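Local coordinates for protein uronate isomerase (Bacillus halodurans C-125, PDB 3HK5) that probably interconverts uronic acids between their aldose and ketose forms, at a zinc site built on a barrel of the amidohydrolase superfamily, at residues 139-144 and 166-171; 24-29 and 353-358; 297-302 and 323-328. All blocks are in the same frame, centred on the assembly; numbering follows the deposited sequence.

Contact 1: 139-144 and 166-171; sequences DVVMTN and HAALRL. With RAT (D-arabinaric acid), chain C.
His-166 takes hold of 139-144 with both of its backbone polar atoms. Its N donates to Val-140 O at 2.7 Å, and its O accepts from Met-142 N at an N-H...O angle of 174°. The two bonds bracket Val-141, the pattern of a parallel beta bridge, with Val-141 CA lying 4.6 Å from His-166 CA. Ala-167 turns CB away from 139-144, yet the bent end of Met-142 brings CE to 4.4 Å from that CB. Ala-168 adds an apolar touch, its CB 3.9 Å from Val-141 CG1, and its O receives Asn-144 N at 2.9 Å. At Leu-169 the pairing is a single bridge to Asn-144, closed by Arg-170 N donating to Asn-144 O at 3.1 Å.

Arg-170 starts with CG anti to its backbone N (chi1 178°) and then bends at chi2 and chi3, passing the methyl CG2 of Thr-143 on its way to the D-arabinarate. There Arg-170 NH2 donates to D-arabinarate O1B at 2.7 Å, although the position of NH2 is less certain; Arg-170 NH1 forms a salt bridge with Asp-172. A water accepts from Arg-170 NE at 2.8 Å and bonds weakly to Thr-143 OG1, whose stronger partner is Thr-27 O. Pairing that runs on past strand 137-141 to a ligand-binding arginine is consistent with the strand ends of an amidohydrolase-type barrel.

Strand 137-141 also pairs with strand 22-24, while Met-215 of helix 198-215 and Trp-155 of helix 149-156 pack against Asn-144 and Ala-167, and Leu-169 rests on Met-220 of strand 220-224.

Contact 2: 24-29 and 353-358; sequences DMHTHL and HSDARV. With ZN (zinc ion), chain E; RAT (D-arabinaric acid), chain C.
Asp-24 OD2 accepts two hydrogen bonds, from Ser-354 OG at 2.5 Å and from Trp-366 NE1, while Ser-354 N donates to Asp-24 OD1 on its syn lone pair at 2.8 Å. Just beyond comes the His-X-His motif of the amidohydrolase superfamily, His-26 and His-28 following strand 22-24, joined here by Asp-355 to bind zinc.

Three protein atoms hold the metal: His-26 NE2 at 2.2 Å from the zinc ion, His-28 NE2 at 2.0 Å from it and Asp-355 OD1 likewise at 2.0 Å. The D-arabinarate supplies O1B and O2, a two-atom chelate that brings the donor atoms to five. The Asp-355 carboxylate is nearly coplanar with the His-28 ring, 13° apart, but its plane stands 79° from that of the His-26 ring. Its second oxygen is held separately, since His-353 NE2 donates to Asp-355 OD2 at 2.9 Å from above the carboxylate plane. His-353 lies alongside His-26, pointing the same way, and presents CD2 to His-26 O.

Backbone bonds tie the two loops together beside the zinc ligands. Asp-355 N donates to His-26 O, and His-28 N donates to Ala-356 O at 2.7 Å. Each loop also carries an ST turn: Thr-27 OG1 accepts from Leu-29 N, and is also hydrogen-bonded to Val-141 O, while Ser-354 OG accepts from Ala-356 N. Leu-29 CG closes on Ala-356 CB.

Arg-357 runs beside His-28, its chain extended from CG to NE, and meets the far end of the ligand: Arg-357 NE donates to D-arabinarate O5A at 2.8 Å and NH2 to the hydroxyl oxygen O4.

Contact 3: 297-302 and 323-328; sequences LVTMLS and GCWWFM. With RAT (D-arabinaric acid), chain C; CO3 (carbonate ion), chain D.
Leu-301 and Thr-299 clasp the indole of Trp-325 from opposite faces, and no direct hydrogen bond joins the two segments. Apolar contact dominates. Leu-301 CD1 makes a CH-pi contact 4.3 Å from the centroid of the six-membered ring of Trp-325, 25° off the normal, while Thr-299 CG2 sits over the other face toward the rim. Leu-301 swings CG to the side opposite its own N (chi1 -164°), which carries CD1 against Trp-326 CB at 3.4 Å and Phe-327 CD2 at 3.6 Å.

Polar linkage runs through one water, which donates to Thr-299 OG1 at 2.7 Å and to Met-300 O, and accepts from Trp-325 N at 2.8 Å. Thr-299 OG1 is also hydrogen-bonded to Phe-322 O.

Ligand contacts make the indoles an aromatic wall of the pocket. Trp-325 NE1 donates almost straight, at 175°, to D-arabinarate O2, a zinc ligand, whereas Trp-326 lays one face against C4 of the same ligand. Trp-326 NE1 donates to carbonate O3 at 2.9 Å, probably from the crystallisation liquor.

Phe-327 O is hydrogen-bonded to His-307 NE2 of the second subunit. Met-328 packs on helix 331-345, and strand 296-300 lies between strands 255-262 and 319-321.

In the fold
Contact 2 spans most of the chain, joining the loop after strand 22-24 to the one before helix 361-386; contacts 1 and 3 are nested inside that span, one after the other. Its centre lies about 9 Å from that of contact 1 and about 13 Å from that of contact 3, and it touches both: Thr-143 packs on His-26, and Trp-325 on Asp-355. Contacts 1 and 3, about 17 Å apart between centres, do not touch each other but reach the same sheet through strands 169-170 and 296-300. All three meet the D-arabinarate, consistent with an amidohydrolase barrel whose strand-end loops, far apart in sequence, converge on one zinc-centred pocket.

Contact 1: 139-144 and 166-171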
loop_
_atom_site.group_PDB
_atom_site.type_symbol
_atom_site.label_atom_id
_atom_site.label_comp_id
_atom_site.label_asym_id
_atom_site.label_seq_id
_atom_site.Cartn_x
_atom_site.Cartn_y
_atom_site.Cartn_z
ATOM N N ASP A 139 -8.568 44.495 -15.497
ATOM C CA ASP A 139 -7.440 43.683 -15.932
ATOM C C ASP A 139 -7.797 42.208 -16.108
ATOM O O ASP A 139 -8.483 41.611 -15.266
ATOM C CB ASP A 139 -6.302 43.814 -14.913
ATOM C CG ASP A 139 -5.795 45.238 -14.789
ATOM O OD1 ASP A 139 -4.828 45.601 -15.503
ATOM O OD2 ASP A 139 -6.380 46.003 -13.990
ATOM N N VAL A 140 -7.308 41.627 -17.202
ATOM C CA VAL A 140 -7.540 40.226 -17.511
ATOM C C VAL A 140 -6.202 39.498 -17.566
ATOM O O VAL A 140 -5.266 39.953 -18.231
ATOM C CB VAL A 140 -8.241 40.061 -18.879
ATOM C CG1 VAL A 140 -8.367 38.598 -19.223
ATOM C CG2 VAL A 140 -9.615 40.726 -18.847
ATOM N N VAL A 141 -6.099 38.390 -16.840
ATOM C CA VAL A 141 -4.879 37.600 -16.854
ATOM C C VAL A 141 -5.134 36.433 -17.815
ATOM O O VAL A 141 -6.092 35.679 -17.651
ATOM C CB VAL A 141 -4.539 37.063 -15.448
ATOM C CG1 VAL A 141 -3.355 36.083 -15.532
ATOM C CG2 VAL A 141 -4.199 38.230 -14.514
ATOM N N MET A 142 -4.286 36.315 -18.830
ATOM C CA MET A 142 -4.407 35.271 -19.837
ATOM C C MET A 142 -3.729 33.999 -19.359
ATOM O O MET A 142 -3.078 33.983 -18.317
ATOM C CB MET A 142 -3.711 35.694 -21.152
ATOM C CG MET A 142 -4.198 36.982 -21.818
ATOM S SD MET A 142 -3.318 37.366 -23.391
ATOM C CE MET A 142 -1.820 37.967 -22.767
ATOM N N THR A 143 -3.908 32.938 -20.139
ATOM C CA THR A 143 -3.262 31.656 -19.910
ATOM C C THR A 143 -2.486 31.503 -21.230
ATOM O O THR A 143 -3.085 31.300 -22.294
ATOM C CB THR A 143 -4.270 30.488 -19.764
ATOM O OG1 THR A 143 -4.989 30.620 -18.532
ATOM C CG2 THR A 143 -3.534 29.144 -19.747
ATOM N N ASN A 144 -1.165 31.622 -21.164
ATOM C CA ASN A 144 -0.346 31.545 -22.358
ATOM C C ASN A 144 0.561 30.317 -22.373
ATOM O O ASN A 144 1.546 30.240 -21.638
ATOM C CB ASN A 144 0.467 32.837 -22.472
ATOM C CG ASN A 144 -0.406 34.074 -22.349
ATOM O OD1 ASN A 144 -1.121 34.447 -23.287
ATOM N ND2 ASN A 144 -0.376 34.701 -21.181
ATOM N N HIS A 166 -2.828 40.647 -19.222
ATOM C CA HIS A 166 -1.551 40.231 -18.656
ATOM C C HIS A 166 -1.253 38.773 -18.949
ATOM O O HIS A 166 -2.152 37.935 -19.016
ATOM C CB HIS A 166 -1.541 40.472 -17.144
ATOM C CG HIS A 166 -1.807 41.895 -16.775
ATOM N ND1 HIS A 166 -3.081 42.403 -16.640
ATOM C CD2 HIS A 166 -0.966 42.943 -16.609
ATOM C CE1 HIS A 166 -3.014 43.700 -16.411
ATOM N NE2 HIS A 166 -1.742 44.054 -16.388
ATOM N N ALA A 167 0.027 38.471 -19.104
ATOM C CA ALA A 167 0.447 37.114 -19.403
ATOM C C ALA A 167 0.698 36.270 -18.161
ATOM O O ALA A 167 1.048 36.782 -17.094
ATOM C CB ALA A 167 1.707 37.144 -20.268
ATOM N N ALA A 168 0.496 34.969 -18.324
ATOM C CA ALA A 168 0.734 33.981 -17.284
ATOM C C ALA A 168 1.316 32.790 -18.052
ATOM O O ALA A 168 0.695 32.275 -18.989
ATOM C CB ALA A 168 -0.576 33.593 -16.583
ATOM N N LEU A 169 2.516 32.374 -17.665
ATOM C CA LEU A 169 3.205 31.275 -18.330
ATOM C C LEU A 169 2.688 29.901 -17.903
ATOM O O LEU A 169 3.022 29.422 -16.820
ATOM C CB LEU A 169 4.712 31.388 -18.053
ATOM C CG LEU A 169 5.647 30.328 -18.639
ATOM C CD1 LEU A 169 5.511 30.280 -20.163
ATOM C CD2 LEU A 169 7.069 30.657 -18.238
ATOM N N ARG A 170 1.873 29.275 -18.755
ATOM C CA ARG A 170 1.310 27.956 -18.464
ATOM C C ARG A 170 2.331 26.883 -18.846
ATOM O O ARG A 170 2.862 26.892 -19.957
ATOM C CB ARG A 170 -0.002 27.751 -19.234
ATOM C CG ARG A 170 -0.644 26.378 -19.018
ATOM C CD ARG A 170 -1.002 26.123 -17.549
ATOM N NE ARG A 170 -2.282 26.727 -17.214
ATOM C CZ ARG A 170 -3.413 26.055 -16.999
ATOM N NH1 ARG A 170 -3.445 24.729 -17.062
ATOM N NH2 ARG A 170 -4.532 26.724 -16.759
ATOM N N LEU A 171 2.586 25.947 -17.934
ATOM C CA LEU A 171 3.597 24.922 -18.166
ATOM C C LEU A 171 3.174 23.448 -18.130
ATOM O O LEU A 171 4.030 22.566 -17.998
ATOM C CB LEU A 171 4.737 25.146 -17.168
ATOM C CG LEU A 171 5.354 26.553 -17.240
ATOM C CD1 LEU A 171 6.244 26.797 -16.036
ATOM C CD2 LEU A 171 6.139 26.705 -18.544
HETATM O O1A RAT C . -6.866 23.772 -16.532
HETATM C C1 RAT C . -7.542 24.834 -16.509
HETATM O O1B RAT C . -7.076 25.993 -16.478
HETATM C C2 RAT C . -9.064 24.692 -16.520
HETATM O O2 RAT C . -9.650 25.909 -16.010
HETATM C C3 RAT C . -9.597 24.399 -17.942
HETATM O O3 RAT C . -9.445 25.562 -18.771
HETATM C C4 RAT C . -11.093 23.963 -17.963
HETATM O O4 RAT C . -11.406 23.310 -19.193
HETATM C C5 RAT C . -12.070 25.148 -17.788
HETATM O O5A RAT C . -12.741 25.508 -18.775
HETATM O O5B RAT C . -12.128 25.676 -16.639
HETATM O O HOH W 1 -3.045 29.268 -16.186
#

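Contact 2: 24-29 and 353-358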
loop_
_atom_site.group_PDB
_atom_site.type_symbol
_atom_site.label_atom_id
_atom_site.label_comp_id
_atom_site.label_asym_id
_atom_site.label_seq_id
_atom_site.Cartn_x
_atom_site.Cartn_y
_atom_site.Cartn_z
ATOM N N ASP A 24 -9.304 40.063 -13.151
ATOM C CA ASP A 24 -9.618 38.643 -13.320
ATOM C C ASP A 24 -8.271 37.926 -13.418
ATOM O O ASP A 24 -7.672 37.885 -14.493
ATOM C CB ASP A 24 -10.407 38.454 -14.618
ATOM C CG ASP A 24 -11.284 37.228 -14.588
ATOM O OD1 ASP A 24 -10.892 36.238 -13.935
ATOM O OD2 ASP A 24 -12.358 37.253 -15.218
ATOM N N MET A 25 -7.802 37.336 -12.320
ATOM C CA MET A 25 -6.470 36.728 -12.336
ATOM C C MET A 25 -6.252 35.374 -13.002
ATOM O O MET A 25 -5.159 34.810 -12.935
ATOM C CB MET A 25 -5.852 36.757 -10.924
ATOM C CG MET A 25 -6.734 36.243 -9.805
ATOM S SD MET A 25 -6.824 34.464 -9.766
ATOM C CE MET A 25 -5.150 34.068 -9.364
ATOM N N HIS A 26 -7.283 34.857 -13.653
ATOM C CA HIS A 26 -7.150 33.622 -14.414
ATOM C C HIS A 26 -8.295 33.439 -15.389
ATOM O O HIS A 26 -9.437 33.224 -14.984
ATOM C CB HIS A 26 -7.054 32.375 -13.530
ATOM C CG HIS A 26 -7.050 31.101 -14.321
ATOM N ND1 HIS A 26 -6.133 30.855 -15.320
ATOM C CD2 HIS A 26 -7.885 30.034 -14.307
ATOM C CE1 HIS A 26 -6.404 29.694 -15.889
ATOM N NE2 HIS A 26 -7.462 29.177 -15.295
ATOM N N THR A 27 -7.974 33.538 -16.677
ATOM C CA THR A 27 -8.946 33.359 -17.755
ATOM C C THR A 27 -8.258 32.661 -18.926
ATOM O O THR A 27 -7.046 32.412 -18.901
ATOM C CB THR A 27 -9.476 34.696 -18.316
ATOM O OG1 THR A 27 -8.455 35.299 -19.127
ATOM C CG2 THR A 27 -9.866 35.657 -17.187
ATOM N N HIS A 28 -9.049 32.361 -19.952
ATOM C CA HIS A 28 -8.564 31.734 -21.163
ATOM C C HIS A 28 -8.950 32.668 -22.310
ATOM O O HIS A 28 -9.372 32.239 -23.391
ATOM C CB HIS A 28 -9.194 30.345 -21.322
ATOM C CG HIS A 28 -8.791 29.387 -20.245
ATOM N ND1 HIS A 28 -7.613 28.672 -20.284
ATOM C CD2 HIS A 28 -9.368 29.091 -19.054
ATOM C CE1 HIS A 28 -7.481 27.980 -19.167
ATOM N NE2 HIS A 28 -8.533 28.217 -18.404
ATOM N N LEU A 29 -8.819 33.963 -22.041
ATOM C CA LEU A 29 -9.110 34.992 -23.031
ATOM C C LEU A 29 -7.775 35.490 -23.560
ATOM O O LEU A 29 -6.728 35.237 -22.958
ATOM C CB LEU A 29 -9.883 36.155 -22.400
ATOM C CG LEU A 29 -11.243 35.793 -21.797
ATOM C CD1 LEU A 29 -11.908 37.051 -21.240
ATOM C CD2 LEU A 29 -12.116 35.139 -22.860
ATOM N N HIS A 353 -12.237 34.101 -9.740
ATOM C CA HIS A 353 -11.649 34.350 -11.049
ATOM C C HIS A 353 -12.718 33.779 -11.990
ATOM O O HIS A 353 -13.512 32.945 -11.565
ATOM C CB HIS A 353 -10.300 33.626 -11.230
ATOM C CG HIS A 353 -10.406 32.134 -11.320
ATOM N ND1 HIS A 353 -10.310 31.311 -10.217
ATOM C CD2 HIS A 353 -10.578 31.317 -12.387
ATOM C CE1 HIS A 353 -10.418 30.050 -10.602
ATOM N NE2 HIS A 353 -10.579 30.026 -11.914
ATOM N N SER A 354 -12.757 34.215 -13.246
ATOM C CA SER A 354 -13.793 33.731 -14.167
ATOM C C SER A 354 -13.466 32.475 -14.957
ATOM O O SER A 354 -14.361 31.683 -15.249
ATOM C CB SER A 354 -14.171 34.817 -15.170
ATOM O OG SER A 354 -13.127 35.011 -16.111
ATOM N N ASP A 355 -12.194 32.312 -15.318
ATOM C CA ASP A 355 -11.759 31.174 -16.111
ATOM C C ASP A 355 -12.454 31.270 -17.467
ATOM O O ASP A 355 -12.632 30.268 -18.156
ATOM C CB ASP A 355 -12.159 29.862 -15.428
ATOM C CG ASP A 355 -11.004 28.885 -15.331
ATOM O OD1 ASP A 355 -10.322 28.669 -16.353
ATOM O OD2 ASP A 355 -10.776 28.334 -14.231
ATOM N N ALA A 356 -12.842 32.483 -17.843
ATOM C CA ALA A 356 -13.558 32.705 -19.095
ATOM C C ALA A 356 -12.826 32.219 -20.337
ATOM O O ALA A 356 -11.637 32.507 -20.534
ATOM C CB ALA A 356 -13.902 34.181 -19.244
ATOM N N ARG A 357 -13.549 31.468 -21.164
ATOM C CA ARG A 357 -13.020 30.944 -22.425
ATOM C C ARG A 357 -13.615 31.768 -23.560
ATOM O O ARG A 357 -13.036 31.875 -24.641
ATOM C CB ARG A 357 -13.407 29.469 -22.609
ATOM C CG ARG A 357 -12.455 28.482 -21.942
ATOM C CD ARG A 357 -13.035 27.095 -21.970
ATOM N NE ARG A 357 -12.111 26.086 -21.470
ATOM C CZ ARG A 357 -11.189 25.477 -22.213
ATOM N NH1 ARG A 357 -11.059 25.777 -23.500
ATOM N NH2 ARG A 357 -10.406 24.549 -21.672
ATOM N N VAL A 358 -14.788 32.337 -23.301
ATOM C CA VAL A 358 -15.480 33.164 -24.277
ATOM C C VAL A 358 -15.647 34.558 -23.671
ATOM O O VAL A 358 -16.182 34.712 -22.567
ATOM C CB VAL A 358 -16.865 32.558 -24.626
ATOM C CG1 VAL A 358 -17.542 33.362 -25.738
ATOM C CG2 VAL A 358 -16.688 31.098 -25.037
HETATM ZN ZN ZN E . -8.578 27.698 -16.445
HETATM O O1A RAT C . -6.866 23.772 -16.532
HETATM C C1 RAT C . -7.542 24.834 -16.509
HETATM O O1B RAT C . -7.076 25.993 -16.478
HETATM C C2 RAT C . -9.064 24.692 -16.520
HETATM O O2 RAT C . -9.650 25.909 -16.010
HETATM C C3 RAT C . -9.597 24.399 -17.942
HETATM O O3 RAT C . -9.445 25.562 -18.771
HETATM C C4 RAT C . -11.093 23.963 -17.963
HETATM O O4 RAT C . -11.406 23.310 -19.193
HETATM C C5 RAT C . -12.070 25.148 -17.788
HETATM O O5A RAT C . -12.741 25.508 -18.775
HETATM O O5B RAT C . -12.128 25.676 -16.639
HETATM O O HOH W 2 -10.736 33.413 -25.904
HETATM O O HOH W 3 -10.796 30.176 -25.056
#

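Contact 3: 297-302 and 323-328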
loop_
_atom_site.group_PDB
_atom_site.type_symbol
_atom_site.label_atom_id
_atom_site.label_comp_id
_atom_site.label_asym_id
_atom_site.label_seq_id
_atom_site.Cartn_x
_atom_site.Cartn_y
_atom_site.Cartn_z
ATOM N N LEU A 297 0.226 30.463 -5.495
ATOM C CA LEU A 297 -1.184 30.762 -5.694
ATOM C C LEU A 297 -1.810 29.391 -5.874
ATOM O O LEU A 297 -1.393 28.633 -6.748
ATOM C CB LEU A 297 -1.388 31.585 -6.958
ATOM C CG LEU A 297 -1.115 33.083 -6.829
ATOM C CD1 LEU A 297 -0.861 33.686 -8.214
ATOM C CD2 LEU A 297 -2.321 33.758 -6.149
ATOM N N VAL A 298 -2.798 29.053 -5.058
ATOM C CA VAL A 298 -3.416 27.740 -5.178
ATOM C C VAL A 298 -4.935 27.725 -5.207
ATOM O O VAL A 298 -5.594 28.507 -4.510
ATOM C CB VAL A 298 -2.980 26.807 -4.020
ATOM C CG1 VAL A 298 -3.735 25.489 -4.093
ATOM C CG2 VAL A 298 -1.492 26.550 -4.085
ATOM N N THR A 299 -5.478 26.840 -6.042
ATOM C CA THR A 299 -6.919 26.620 -6.131
ATOM C C THR A 299 -7.062 25.116 -6.370
ATOM O O THR A 299 -6.261 24.508 -7.098
ATOM C CB THR A 299 -7.579 27.407 -7.283
ATOM O OG1 THR A 299 -8.993 27.490 -7.039
ATOM C CG2 THR A 299 -7.351 26.714 -8.626
ATOM N N MET A 300 -8.059 24.503 -5.741
ATOM C CA MET A 300 -8.246 23.066 -5.897
ATOM C C MET A 300 -9.629 22.730 -6.443
ATOM O O MET A 300 -10.601 23.453 -6.215
ATOM C CB MET A 300 -7.954 22.372 -4.558
ATOM C CG MET A 300 -6.501 22.614 -4.093
ATOM S SD MET A 300 -6.036 21.824 -2.547
ATOM C CE MET A 300 -5.560 20.220 -3.202
ATOM N N LEU A 301 -9.700 21.629 -7.178
ATOM C CA LEU A 301 -10.931 21.197 -7.824
ATOM C C LEU A 301 -11.926 20.389 -6.978
ATOM O O LEU A 301 -13.124 20.441 -7.225
ATOM C CB LEU A 301 -10.572 20.403 -9.082
ATOM C CG LEU A 301 -11.664 20.164 -10.129
ATOM C CD1 LEU A 301 -12.223 21.504 -10.629
ATOM C CD2 LEU A 301 -11.068 19.368 -11.283
ATOM N N SER A 302 -11.441 19.640 -5.995
ATOM C CA SER A 302 -12.332 18.830 -5.180
ATOM C C SER A 302 -13.020 19.587 -4.046
ATOM O O SER A 302 -12.388 20.339 -3.303
ATOM C CB SER A 302 -11.579 17.634 -4.596
ATOM O OG SER A 302 -12.438 16.836 -3.794
ATOM N N GLY A 323 -10.117 31.848 -6.114
ATOM C CA GLY A 323 -11.251 31.322 -6.841
ATOM C C GLY A 323 -11.983 30.063 -6.441
ATOM O O GLY A 323 -11.603 29.337 -5.523
ATOM N N CYS A 324 -13.084 29.849 -7.153
ATOM C CA CYS A 324 -13.941 28.688 -6.997
ATOM C C CYS A 324 -13.849 28.115 -8.399
ATOM O O CYS A 324 -14.608 28.464 -9.304
ATOM C CB CYS A 324 -15.353 29.132 -6.641
ATOM S SG CYS A 324 -15.376 30.046 -5.067
ATOM N N TRP A 325 -12.871 27.240 -8.551
ATOM C CA TRP A 325 -12.516 26.639 -9.821
ATOM C C TRP A 325 -13.367 25.560 -10.473
ATOM O O TRP A 325 -13.683 24.537 -9.855
ATOM C CB TRP A 325 -11.081 26.125 -9.693
ATOM C CG TRP A 325 -10.466 25.612 -10.948
ATOM C CD1 TRP A 325 -10.594 26.131 -12.201
ATOM C CD2 TRP A 325 -9.530 24.535 -11.051
ATOM N NE1 TRP A 325 -9.787 25.447 -13.085
ATOM C CE2 TRP A 325 -9.123 24.463 -12.405
ATOM C CE3 TRP A 325 -8.992 23.624 -10.128
ATOM C CZ2 TRP A 325 -8.201 23.516 -12.860
ATOM C CZ3 TRP A 325 -8.079 22.684 -10.580
ATOM C CH2 TRP A 325 -7.693 22.638 -11.939
ATOM N N TRP A 326 -13.740 25.821 -11.728
ATOM C CA TRP A 326 -14.449 24.857 -12.567
ATOM C C TRP A 326 -15.711 24.225 -11.957
ATOM O O TRP A 326 -16.791 24.827 -11.952
ATOM C CB TRP A 326 -13.427 23.770 -12.913
ATOM C CG TRP A 326 -13.594 23.008 -14.183
ATOM C CD1 TRP A 326 -14.753 22.759 -14.872
ATOM C CD2 TRP A 326 -12.565 22.277 -14.852
ATOM N NE1 TRP A 326 -14.502 21.906 -15.927
ATOM C CE2 TRP A 326 -13.167 21.597 -15.936
ATOM C CE3 TRP A 326 -11.185 22.125 -14.634
ATOM C CZ2 TRP A 326 -12.436 20.777 -16.803
ATOM C CZ3 TRP A 326 -10.458 21.305 -15.499
ATOM C CH2 TRP A 326 -11.091 20.642 -16.569
ATOM N N PHE A 327 -15.574 22.995 -11.465
ATOM C CA PHE A 327 -16.703 22.292 -10.860
ATOM C C PHE A 327 -17.093 22.892 -9.508
ATOM O O PHE A 327 -18.131 22.545 -8.952
ATOM C CB PHE A 327 -16.384 20.798 -10.714
ATOM C CG PHE A 327 -16.015 20.131 -12.017
ATOM C CD1 PHE A 327 -16.850 20.239 -13.132
ATOM C CD2 PHE A 327 -14.814 19.436 -12.143
ATOM C CE1 PHE A 327 -16.486 19.664 -14.365
ATOM C CE2 PHE A 327 -14.442 18.858 -13.370
ATOM C CZ PHE A 327 -15.282 18.977 -14.480
ATOM N N MET A 328 -16.252 23.787 -8.987
ATOM C CA MET A 328 -16.523 24.475 -7.721
ATOM C C MET A 328 -17.304 25.770 -8.024
ATOM O O MET A 328 -17.926 26.364 -7.138
ATOM C CB MET A 328 -15.204 24.866 -7.017
ATOM C CG MET A 328 -14.338 23.712 -6.481
ATOM S SD MET A 328 -15.081 22.788 -5.115
ATOM C CE MET A 328 -15.987 21.622 -6.061
HETATM O O1A RAT C . -6.866 23.772 -16.532
HETATM C C1 RAT C . -7.542 24.834 -16.509
HETATM O O1B RAT C . -7.076 25.993 -16.478
HETATM C C2 RAT C . -9.064 24.692 -16.520
HETATM O O2 RAT C . -9.650 25.909 -16.010
HETATM C C3 RAT C . -9.597 24.399 -17.942
HETATM O O3 RAT C . -9.445 25.562 -18.771
HETATM C C4 RAT C . -11.093 23.963 -17.963
HETATM O O4 RAT C . -11.406 23.310 -19.193
HETATM C C5 RAT C . -12.070 25.148 -17.788
HETATM O O5A RAT C . -12.741 25.508 -18.775
HETATM O O5B RAT C . -12.128 25.676 -16.639
HETATM C C CO3 D . -17.270 20.005 -18.073
HETATM O O1 CO3 D . -18.053 19.174 -17.432
HETATM O O2 CO3 D . -17.731 20.659 -19.107
HETATM O O3 CO3 D . -16.048 20.227 -17.647
HETATM O O HOH W 4 -11.279 26.170 -6.454
#